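Local structure of polyhedrin (Antheraea mylitta cypovirus 4, 5A9C) at residues 89-92 with 93-96; 22-25 with 26-30; 182-185 with 186-189. The protein assembles into polyhedra, the microcrystalline occlusion bodies of this insect virus, which probably embed and protect the virus particles. All blocks are in the same frame, centred on the assembly; numbering follows the deposited sequence.

In the fold
The three contacts are local and follow one another in series, so none nests within or crosses another. From the N terminus, contact 2 (22-25 with 26-30) comes first, in the C-terminal part of helix 15-29, which leads toward strand 38-45. Contact 1 (89-92 with 93-96) closes a tight turn in the loop from strand 81-87 of the larger antiparallel sheet to strand 96-100 of the three-stranded one. Contact 3 (182-185 with 186-189) marks the passage from strand 176-182, outermost in the larger sheet within this chain, into helix 185-195. Contacts 1 and 3 lie on opposite sides of the chain's centre, their centres about 27 Å apart.

Contact 1 (89-92 with 93-96); sequences NIDW and TRAR
Asp91 and Arg94 are the ends of a type I beta turn, in which Arg94 N donates to Asp91 O (3.1 Å); Ala95 N adds a weak bond to the same carbonyl. The Asp91 side chain binds the turn through both carboxylate oxygens. OD1 receives two donors from Thr93: OG1 at 2.6 Å, on the syn side, and the backbone N at 3.1 Å, from above the carboxylate plane. The hydroxyl gets there because Thr93 OG1 sits between its own backbone N and carbonyl carbon (chi1 68°). OD2 takes Arg94 NH1 in a 2.7 Å salt bridge, at the edge of the guanidinium and close to its plane, although the two flat groups are turned 64° apart. Behind the turn, Ala95 CB lies 4.0 Å from both Ile90 CG2 and Trp92 CE3. A water bridges Trp92 O and Ala95 O, while Arg94 O is held by Arg96 NE at 2.9 Å. Asp91 also bonds through its backbone to Thr151, which ties the turn to strand 145-151. An Asx turn from Asp91 OD1 to Thr93 N, combined with the beta turn from Asp91 O, makes an Asx motif, here in a loop joining two antiparallel sheets.

Contact 2 (22-25 with 26-30); sequences IITR and QINTA
Ile23 and Ile27, one helical turn apart, are joined by the bond from Ile27 N to Ile23 O (3.0 Å), with flanking bonds from Gln26 N to Ile22 O and from Asn28 N to Thr24 O. This regular backbone ladder is the tight part of the contact. Over it, Ile27 CG1 rests 3.3 Å from Ile23 O, and its CD1 reaches Ile23 CG2 at 4.1 Å, the two branched chains lying aslant. On the next flank Thr24 and Asn28 run side by side and point the same way, Thr24 CG2 packing 3.9 Å from Asn28 ND2. The methyl faces Asn28 because it stands anti to the backbone N, which leaves OG1 (chi1 -53°) turned back to Gln20 O, its hydrogen-bond acceptor. Asn28 OD1 in turn accepts from Ala212 N.

Toward the C-terminal end the pattern changes. Thr29 N makes only a weak bond to Arg25 O, and Thr29 OG1 reinforces it by donating to that oxygen at 2.8 Å from above the carbonyl plane. Gln26 O accepts from both Thr29 N and Ala30 N. The looser outer side carries the exposed chains of Arg25, extended as far as NE, and Gln26.

Residues 22-29 lie in the C-terminal part of helix 15-29. Thr24 and Ile27 touch the loop at Ala212, and Asn28 touches Leu132 between strands 127-128 and 133-139. Gln26 also meets Glu112 of a second subunit, where Ile27 packs on Arg111 and Ala30 O accepts from Arg114 NH2.

Contact 3 (182-185 with 186-189); sequences FNTE and SDVI
Glu185 and Ile189 are linked by the first i to i+4 bond here that is not weak, Ile189 N to Glu185 O at 2.8 Å and nearly straight (163°), while upstream Thr184, still extended at the N-cap, offers its carbonyl to Asp187 N and Val188 N in two weak bonds. Thr184 OG1 and Ser186 OG lie 2.7 Å apart, and either could be the donor. Both residues place their oxygen between backbone N and carbonyl carbon (chi1 67° and 60°), which turns the hydroxyls toward each other. Asp187 OD2 lies 3.3 Å from Thr184 OG1, at best a weak bond, and a water links it to Asn183 N, receiving from that N and donating to OD2.

Beneath these polar groups is an apolar layer. The Phe182 ring packs against Val188, and the two side chains cross at about a right angle: Val188 CG2 meets Phe182 CG at 3.6 Å, while Val188 CA sits over one ring face in a CH-pi contact, 4.2 Å from the centroid. Tyr191 adds an edge-to-face partner to the same ring. On the other flank the Glu185 chain, extended beyond CG, lies obliquely against Ile189, with Glu185 CD 3.9 Å from Ile189 CD1, and its OE2 is hydrogen-bonded to Tyr199 OH.

The carboxylates of Glu185 and Asp187 both belong to the first turn of helix 185-195, where they would be favoured by the helix dipole. The water thus joins Asp187 to Asn183, just after strand 176-182, and Phe182-Val188 packing links strand and helix.

Contact 1 (89-92 with 93-96)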
ATOM      1  N   ASN A  89       3.600 -16.507 -14.460  1.00 17.14           N
ATOM      2  CA  ASN A  89       2.923 -16.156 -15.699  1.00 15.48           C
ATOM      3  C   ASN A  89       2.938 -14.647 -15.928  1.00 17.61           C
ATOM      4  O   ASN A  89       1.891 -14.005 -16.036  1.00 20.99           O
ATOM      5  CB  ASN A  89       1.484 -16.675 -15.670  1.00 25.48           C
ATOM      6  CG  ASN A  89       0.757 -16.459 -16.980  1.00 25.57           C
ATOM      7  OD1 ASN A  89       1.374 -16.370 -18.039  1.00 21.09           O
ATOM      8  ND2 ASN A  89      -0.567 -16.375 -16.914  1.00 29.58           N
ATOM      9  N   ILE A  90       4.139 -14.086 -15.995  1.00 15.92           N
ATOM     10  CA  ILE A  90       4.304 -12.649 -16.138  1.00 17.57           C
ATOM     11  C   ILE A  90       4.294 -12.215 -17.601  1.00 20.26           C
ATOM     12  O   ILE A  90       4.848 -12.894 -18.465  1.00 25.32           O
ATOM     13  CB  ILE A  90       5.601 -12.176 -15.455  1.00 17.98           C
ATOM     14  CG1 ILE A  90       5.526 -12.456 -13.950  1.00 18.42           C
ATOM     15  CG2 ILE A  90       5.846 -10.695 -15.724  1.00 16.19           C
ATOM     16  CD1 ILE A  90       6.769 -12.062 -13.180  1.00 22.46           C
ATOM     17  N   ASP A  91       3.643 -11.087 -17.864  1.00 23.48           N
ATOM     18  CA  ASP A  91       3.655 -10.465 -19.182  1.00 20.65           C
ATOM     19  C   ASP A  91       5.035  -9.861 -19.429  1.00 20.61           C
ATOM     20  O   ASP A  91       5.347  -8.780 -18.930  1.00 20.48           O
ATOM     21  CB  ASP A  91       2.569  -9.388 -19.251  1.00 17.42           C
ATOM     22  CG  ASP A  91       2.573  -8.628 -20.565  1.00 29.27           C
ATOM     23  OD1 ASP A  91       3.258  -9.062 -21.514  1.00 28.54           O
ATOM     24  OD2 ASP A  91       1.878  -7.594 -20.647  1.00 41.48           O
ATOM     25  N   TRP A  92       5.861 -10.572 -20.192  1.00 18.67           N
ATOM     26  CA  TRP A  92       7.251 -10.174 -20.399  1.00 20.84           C
ATOM     27  C   TRP A  92       7.401  -8.945 -21.291  1.00 24.50           C
ATOM     28  O   TRP A  92       8.487  -8.370 -21.383  1.00 28.88           O
ATOM     29  CB  TRP A  92       8.069 -11.331 -20.971  1.00 22.31           C
ATOM     30  CG  TRP A  92       8.074 -12.550 -20.101  1.00 33.16           C
ATOM     31  CD1 TRP A  92       7.691 -13.810 -20.455  1.00 30.82           C
ATOM     32  CD2 TRP A  92       8.469 -12.621 -18.725  1.00 26.39           C
ATOM     33  NE1 TRP A  92       7.831 -14.665 -19.389  1.00 32.87           N
ATOM     34  CE2 TRP A  92       8.306 -13.960 -18.314  1.00 32.70           C
ATOM     35  CE3 TRP A  92       8.951 -11.686 -17.803  1.00 18.66           C
ATOM     36  CZ2 TRP A  92       8.604 -14.386 -17.019  1.00 22.84           C
ATOM     37  CZ3 TRP A  92       9.246 -12.112 -16.520  1.00 19.49           C
ATOM     38  CH2 TRP A  92       9.072 -13.449 -16.140  1.00 25.73           C
ATOM     39  N   THR A  93       6.317  -8.547 -21.946  1.00 24.90           N
ATOM     40  CA  THR A  93       6.351  -7.364 -22.798  1.00 24.53           C
ATOM     41  C   THR A  93       6.156  -6.087 -21.983  1.00 37.26           C
ATOM     42  O   THR A  93       6.404  -4.987 -22.473  1.00 34.33           O
ATOM     43  CB  THR A  93       5.293  -7.428 -23.912  1.00 25.91           C
ATOM     44  OG1 THR A  93       3.981  -7.342 -23.341  1.00 32.64           O
ATOM     45  CG2 THR A  93       5.424  -8.728 -24.693  1.00 34.86           C
ATOM     46  N   ARG A  94       5.716  -6.239 -20.737  1.00 18.07           N
ATOM     47  CA  ARG A  94       5.496  -5.087 -19.866  1.00 19.20           C
ATOM     48  C   ARG A  94       6.324  -5.126 -18.581  1.00 16.94           C
ATOM     49  O   ARG A  94       6.389  -4.139 -17.851  1.00 23.13           O
ATOM     50  CB  ARG A  94       4.006  -4.931 -19.537  1.00 22.73           C
ATOM     51  CG  ARG A  94       3.160  -4.481 -20.720  1.00 25.73           C
ATOM     52  CD  ARG A  94       1.707  -4.280 -20.322  1.00 49.91           C
ATOM     53  NE  ARG A  94       0.887  -3.840 -21.448  1.00 45.66           N
ATOM     54  CZ  ARG A  94       0.273  -4.663 -22.292  1.00 65.22           C
ATOM     55  NH1 ARG A  94       0.388  -5.976 -22.140  1.00 36.74           N
ATOM     56  NH2 ARG A  94      -0.455  -4.177 -23.287  1.00 55.70           N
ATOM     57  N   ALA A  95       6.954  -6.262 -18.304  1.00 20.78           N
ATOM     58  CA  ALA A  95       7.810  -6.377 -17.129  1.00 13.30           C
ATOM     59  C   ALA A  95       8.966  -5.388 -17.237  1.00 23.99           C
ATOM     60  O   ALA A  95       9.584  -5.260 -18.297  1.00 19.58           O
ATOM     61  CB  ALA A  95       8.332  -7.800 -16.983  1.00 17.85           C
ATOM     62  N   ARG A  96       9.267  -4.692 -16.145  1.00 18.70           N
ATOM     63  CA  ARG A  96      10.286  -3.646 -16.205  1.00 15.76           C
ATOM     64  C   ARG A  96      10.889  -3.279 -14.852  1.00 16.69           C
ATOM     65  O   ARG A  96      10.314  -3.548 -13.796  1.00 19.57           O
ATOM     66  CB  ARG A  96       9.701  -2.388 -16.849  1.00 15.39           C
ATOM     67  CG  ARG A  96       8.658  -1.704 -15.988  1.00 21.98           C
ATOM     68  CD  ARG A  96       7.882  -0.663 -16.771  1.00 20.52           C
ATOM     69  NE  ARG A  96       6.983  -1.269 -17.744  1.00 20.08           N
ATOM     70  CZ  ARG A  96       6.100  -0.587 -18.466  1.00 21.04           C
ATOM     71  NH1 ARG A  96       5.999   0.727 -18.323  1.00 22.86           N
ATOM     72  NH2 ARG A  96       5.316  -1.219 -19.329  1.00 22.03           N
TER
HETATM   73  O   HOH W   1       9.817  -6.119 -20.786  1.00 22.14           O

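Contact 2 (22-25 with 26-30)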
ATOM      1  N   ILE A  22       3.396 -36.246 -15.405  1.00 15.76           N
ATOM      2  CA  ILE A  22       2.245 -35.361 -15.256  1.00 18.67           C
ATOM      3  C   ILE A  22       2.424 -34.417 -14.072  1.00 17.95           C
ATOM      4  O   ILE A  22       2.024 -33.254 -14.132  1.00 24.30           O
ATOM      5  CB  ILE A  22       0.938 -36.154 -15.100  1.00 32.54           C
ATOM      6  CG1 ILE A  22       0.587 -36.836 -16.421  1.00 39.41           C
ATOM      7  CG2 ILE A  22      -0.194 -35.233 -14.674  1.00 36.04           C
ATOM      8  CD1 ILE A  22       0.373 -35.871 -17.567  1.00 47.74           C
ATOM      9  N   ILE A  23       3.025 -34.924 -12.999  1.00 21.24           N
ATOM     10  CA  ILE A  23       3.305 -34.107 -11.822  1.00 27.71           C
ATOM     11  C   ILE A  23       4.301 -33.003 -12.164  1.00 22.26           C
ATOM     12  O   ILE A  23       4.131 -31.854 -11.750  1.00 22.82           O
ATOM     13  CB  ILE A  23       3.835 -34.961 -10.656  1.00 18.61           C
ATOM     14  CG1 ILE A  23       2.692 -35.765 -10.028  1.00 22.34           C
ATOM     15  CG2 ILE A  23       4.501 -34.086  -9.600  1.00 16.73           C
ATOM     16  CD1 ILE A  23       3.155 -36.847  -9.092  1.00 26.98           C
ATOM     17  N   THR A  24       5.335 -33.356 -12.925  1.00 19.84           N
ATOM     18  CA  THR A  24       6.316 -32.378 -13.376  1.00 20.21           C
ATOM     19  C   THR A  24       5.634 -31.319 -14.238  1.00 20.16           C
ATOM     20  O   THR A  24       5.836 -30.124 -14.040  1.00 18.41           O
ATOM     21  CB  THR A  24       7.465 -33.042 -14.174  1.00 12.36           C
ATOM     22  OG1 THR A  24       8.025 -34.120 -13.411  1.00 18.31           O
ATOM     23  CG2 THR A  24       8.561 -32.029 -14.476  1.00 19.21           C
ATOM     24  N   ARG A  25       4.819 -31.770 -15.188  1.00 19.23           N
ATOM     25  CA  ARG A  25       4.071 -30.867 -16.059  1.00 25.05           C
ATOM     26  C   ARG A  25       3.137 -29.978 -15.253  1.00 21.70           C
ATOM     27  O   ARG A  25       3.032 -28.781 -15.506  1.00 14.82           O
ATOM     28  CB  ARG A  25       3.251 -31.660 -17.080  1.00 22.81           C
ATOM     29  CG  ARG A  25       4.077 -32.403 -18.111  1.00 34.48           C
ATOM     30  CD  ARG A  25       3.190 -33.306 -18.953  1.00 47.71           C
ATOM     31  NE  ARG A  25       3.889 -33.814 -20.128  1.00 65.15           N
ATOM     32  CZ  ARG A  25       3.991 -33.149 -21.273  1.00 94.03           C
ATOM     33  NH1 ARG A  25       3.443 -31.946 -21.393  1.00 74.37           N
ATOM     34  NH2 ARG A  25       4.641 -33.683 -22.298  1.00 89.28           N
ATOM     35  N   GLN A  26       2.453 -30.578 -14.284  1.00 18.68           N
ATOM     36  CA  GLN A  26       1.502 -29.854 -13.453  1.00 18.73           C
ATOM     37  C   GLN A  26       2.194 -28.717 -12.709  1.00 21.54           C
ATOM     38  O   GLN A  26       1.698 -27.593 -12.667  1.00 17.38           O
ATOM     39  CB  GLN A  26       0.841 -30.815 -12.464  1.00 17.40           C
ATOM     40  CG  GLN A  26      -0.465 -30.320 -11.882  1.00 26.26           C
ATOM     41  CD  GLN A  26      -1.166 -31.392 -11.074  1.00 26.28           C
ATOM     42  OE1 GLN A  26      -0.553 -32.044 -10.229  1.00 24.50           O
ATOM     43  NE2 GLN A  26      -2.453 -31.591 -11.340  1.00 24.00           N
ATOM     44  N   ILE A  27       3.346 -29.014 -12.123  1.00 15.93           N
ATOM     45  CA  ILE A  27       4.129 -27.996 -11.433  1.00 15.30           C
ATOM     46  C   ILE A  27       4.519 -26.850 -12.369  1.00 15.63           C
ATOM     47  O   ILE A  27       4.481 -25.681 -11.985  1.00 21.59           O
ATOM     48  CB  ILE A  27       5.392 -28.607 -10.798  1.00 21.23           C
ATOM     49  CG1 ILE A  27       4.999 -29.524  -9.637  1.00 14.30           C
ATOM     50  CG2 ILE A  27       6.339 -27.510 -10.331  1.00 24.62           C
ATOM     51  CD1 ILE A  27       6.142 -30.362  -9.087  1.00 16.01           C
ATOM     52  N   ASN A  28       4.884 -27.190 -13.601  1.00 17.91           N
ATOM     53  CA  ASN A  28       5.306 -26.191 -14.580  1.00 24.63           C
ATOM     54  C   ASN A  28       4.141 -25.409 -15.174  1.00 21.46           C
ATOM     55  O   ASN A  28       4.330 -24.327 -15.725  1.00 20.75           O
ATOM     56  CB  ASN A  28       6.109 -26.848 -15.708  1.00 17.29           C
ATOM     57  CG  ASN A  28       7.547 -27.124 -15.320  1.00 24.30           C
ATOM     58  OD1 ASN A  28       8.226 -26.264 -14.761  1.00 27.05           O
ATOM     59  ND2 ASN A  28       8.018 -28.327 -15.614  1.00 18.31           N
ATOM     60  N   THR A  29       2.938 -25.963 -15.058  1.00 16.85           N
ATOM     61  CA  THR A  29       1.757 -25.386 -15.691  1.00 14.88           C
ATOM     62  C   THR A  29       0.848 -24.657 -14.702  1.00 20.98           C
ATOM     63  O   THR A  29       0.143 -23.721 -15.073  1.00 18.23           O
ATOM     64  CB  THR A  29       0.937 -26.476 -16.419  1.00 21.26           C
ATOM     65  OG1 THR A  29       1.770 -27.136 -17.379  1.00 24.81           O
ATOM     66  CG2 THR A  29      -0.261 -25.862 -17.134  1.00 30.55           C
ATOM     67  N   ALA A  30       0.866 -25.088 -13.446  1.00 21.50           N
ATOM     68  CA  ALA A  30       0.015 -24.484 -12.421  1.00 17.30           C
ATOM     69  C   ALA A  30       0.137 -22.956 -12.341  1.00 15.42           C
ATOM     70  O   ALA A  30      -0.855 -22.265 -12.114  1.00 19.58           O
ATOM     71  CB  ALA A  30       0.276 -25.123 -11.057  1.00 16.28           C
TER

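Contact 3 (182-185 with 186-189)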
ATOM      1  N   PHE A 182      20.756 -12.409   4.280  1.00 21.18           N
ATOM      2  CA  PHE A 182      21.651 -13.536   4.060  1.00 25.43           C
ATOM      3  C   PHE A 182      23.080 -13.154   4.423  1.00 25.36           C
ATOM      4  O   PHE A 182      23.529 -12.047   4.119  1.00 23.61           O
ATOM      5  CB  PHE A 182      21.601 -13.985   2.598  1.00 19.37           C
ATOM      6  CG  PHE A 182      20.233 -14.402   2.136  1.00 16.95           C
ATOM      7  CD1 PHE A 182      19.362 -13.477   1.583  1.00 25.48           C
ATOM      8  CD2 PHE A 182      19.824 -15.720   2.243  1.00 19.99           C
ATOM      9  CE1 PHE A 182      18.107 -13.860   1.151  1.00 32.54           C
ATOM     10  CE2 PHE A 182      18.569 -16.108   1.816  1.00 25.76           C
ATOM     11  CZ  PHE A 182      17.710 -15.177   1.266  1.00 23.56           C
ATOM     12  N   ASN A 183      23.794 -14.072   5.067  1.00 20.90           N
ATOM     13  CA  ASN A 183      25.183 -13.829   5.445  1.00 21.80           C
ATOM     14  C   ASN A 183      26.137 -13.925   4.258  1.00 20.13           C
ATOM     15  O   ASN A 183      27.098 -13.166   4.163  1.00 26.65           O
ATOM     16  CB  ASN A 183      25.621 -14.801   6.546  1.00 32.87           C
ATOM     17  CG  ASN A 183      24.822 -14.636   7.824  1.00 36.27           C
ATOM     18  OD1 ASN A 183      24.341 -13.546   8.133  1.00 39.54           O
ATOM     19  ND2 ASN A 183      24.672 -15.722   8.574  1.00 39.05           N
ATOM     20  N   THR A 184      25.864 -14.861   3.354  1.00 21.00           N
ATOM     21  CA  THR A 184      26.757 -15.131   2.230  1.00 29.04           C
ATOM     22  C   THR A 184      25.951 -15.426   0.974  1.00 29.23           C
ATOM     23  O   THR A 184      24.756 -15.695   1.055  1.00 19.78           O
ATOM     24  CB  THR A 184      27.655 -16.348   2.514  1.00 22.58           C
ATOM     25  OG1 THR A 184      26.849 -17.532   2.580  1.00 25.45           O
ATOM     26  CG2 THR A 184      28.401 -16.173   3.829  1.00 28.04           C
ATOM     27  N   GLU A 185      26.600 -15.393  -0.187  1.00 17.52           N
ATOM     28  CA  GLU A 185      25.893 -15.717  -1.425  1.00 16.06           C
ATOM     29  C   GLU A 185      25.411 -17.165  -1.437  1.00 19.68           C
ATOM     30  O   GLU A 185      24.366 -17.468  -2.002  1.00 21.93           O
ATOM     31  CB  GLU A 185      26.743 -15.447  -2.671  1.00 18.32           C
ATOM     32  CG  GLU A 185      25.881 -15.358  -3.932  1.00 18.29           C
ATOM     33  CD  GLU A 185      26.667 -15.379  -5.232  1.00 19.52           C
ATOM     34  OE1 GLU A 185      27.876 -15.693  -5.219  1.00 23.18           O
ATOM     35  OE2 GLU A 185      26.058 -15.076  -6.280  1.00 22.06           O
ATOM     36  N   SER A 186      26.180 -18.061  -0.826  1.00 19.54           N
ATOM     37  CA  SER A 186      25.792 -19.467  -0.790  1.00 23.61           C
ATOM     38  C   SER A 186      24.399 -19.622  -0.185  1.00 16.64           C
ATOM     39  O   SER A 186      23.604 -20.439  -0.642  1.00 21.26           O
ATOM     40  CB  SER A 186      26.823 -20.306  -0.025  1.00 24.16           C
ATOM     41  OG  SER A 186      26.954 -19.864   1.314  1.00 41.29           O
ATOM     42  N   ASP A 187      24.103 -18.822   0.835  1.00 20.05           N
ATOM     43  CA  ASP A 187      22.783 -18.830   1.453  1.00 18.03           C
ATOM     44  C   ASP A 187      21.713 -18.332   0.482  1.00 23.10           C
ATOM     45  O   ASP A 187      20.612 -18.885   0.417  1.00 17.69           O
ATOM     46  CB  ASP A 187      22.776 -17.975   2.721  1.00 19.24           C
ATOM     47  CG  ASP A 187      23.642 -18.558   3.823  1.00 31.45           C
ATOM     48  OD1 ASP A 187      23.757 -19.797   3.898  1.00 30.69           O
ATOM     49  OD2 ASP A 187      24.204 -17.773   4.615  1.00 37.54           O
ATOM     50  N   VAL A 188      22.040 -17.285  -0.266  1.00 18.76           N
ATOM     51  CA  VAL A 188      21.123 -16.762  -1.270  1.00 17.22           C
ATOM     52  C   VAL A 188      20.841 -17.835  -2.310  1.00 24.57           C
ATOM     53  O   VAL A 188      19.694 -18.085  -2.667  1.00 20.13           O
ATOM     54  CB  VAL A 188      21.703 -15.529  -1.987  1.00 16.12           C
ATOM     55  CG1 VAL A 188      20.762 -15.072  -3.092  1.00 21.33           C
ATOM     56  CG2 VAL A 188      21.954 -14.406  -0.995  1.00 24.47           C
ATOM     57  N   ILE A 189      21.904 -18.475  -2.785  1.00 18.69           N
ATOM     58  CA  ILE A 189      21.796 -19.468  -3.848  1.00 20.10           C
ATOM     59  C   ILE A 189      20.907 -20.651  -3.462  1.00 23.09           C
ATOM     60  O   ILE A 189      20.032 -21.054  -4.232  1.00 22.03           O
ATOM     61  CB  ILE A 189      23.187 -19.965  -4.281  1.00 30.65           C
ATOM     62  CG1 ILE A 189      23.987 -18.808  -4.890  1.00 23.25           C
ATOM     63  CG2 ILE A 189      23.062 -21.117  -5.267  1.00 29.22           C
ATOM     64  CD1 ILE A 189      25.459 -19.106  -5.083  1.00 26.80           C
TER
HETATM   65  O   HOH W   2      22.086 -16.199   6.115  1.00 30.70           O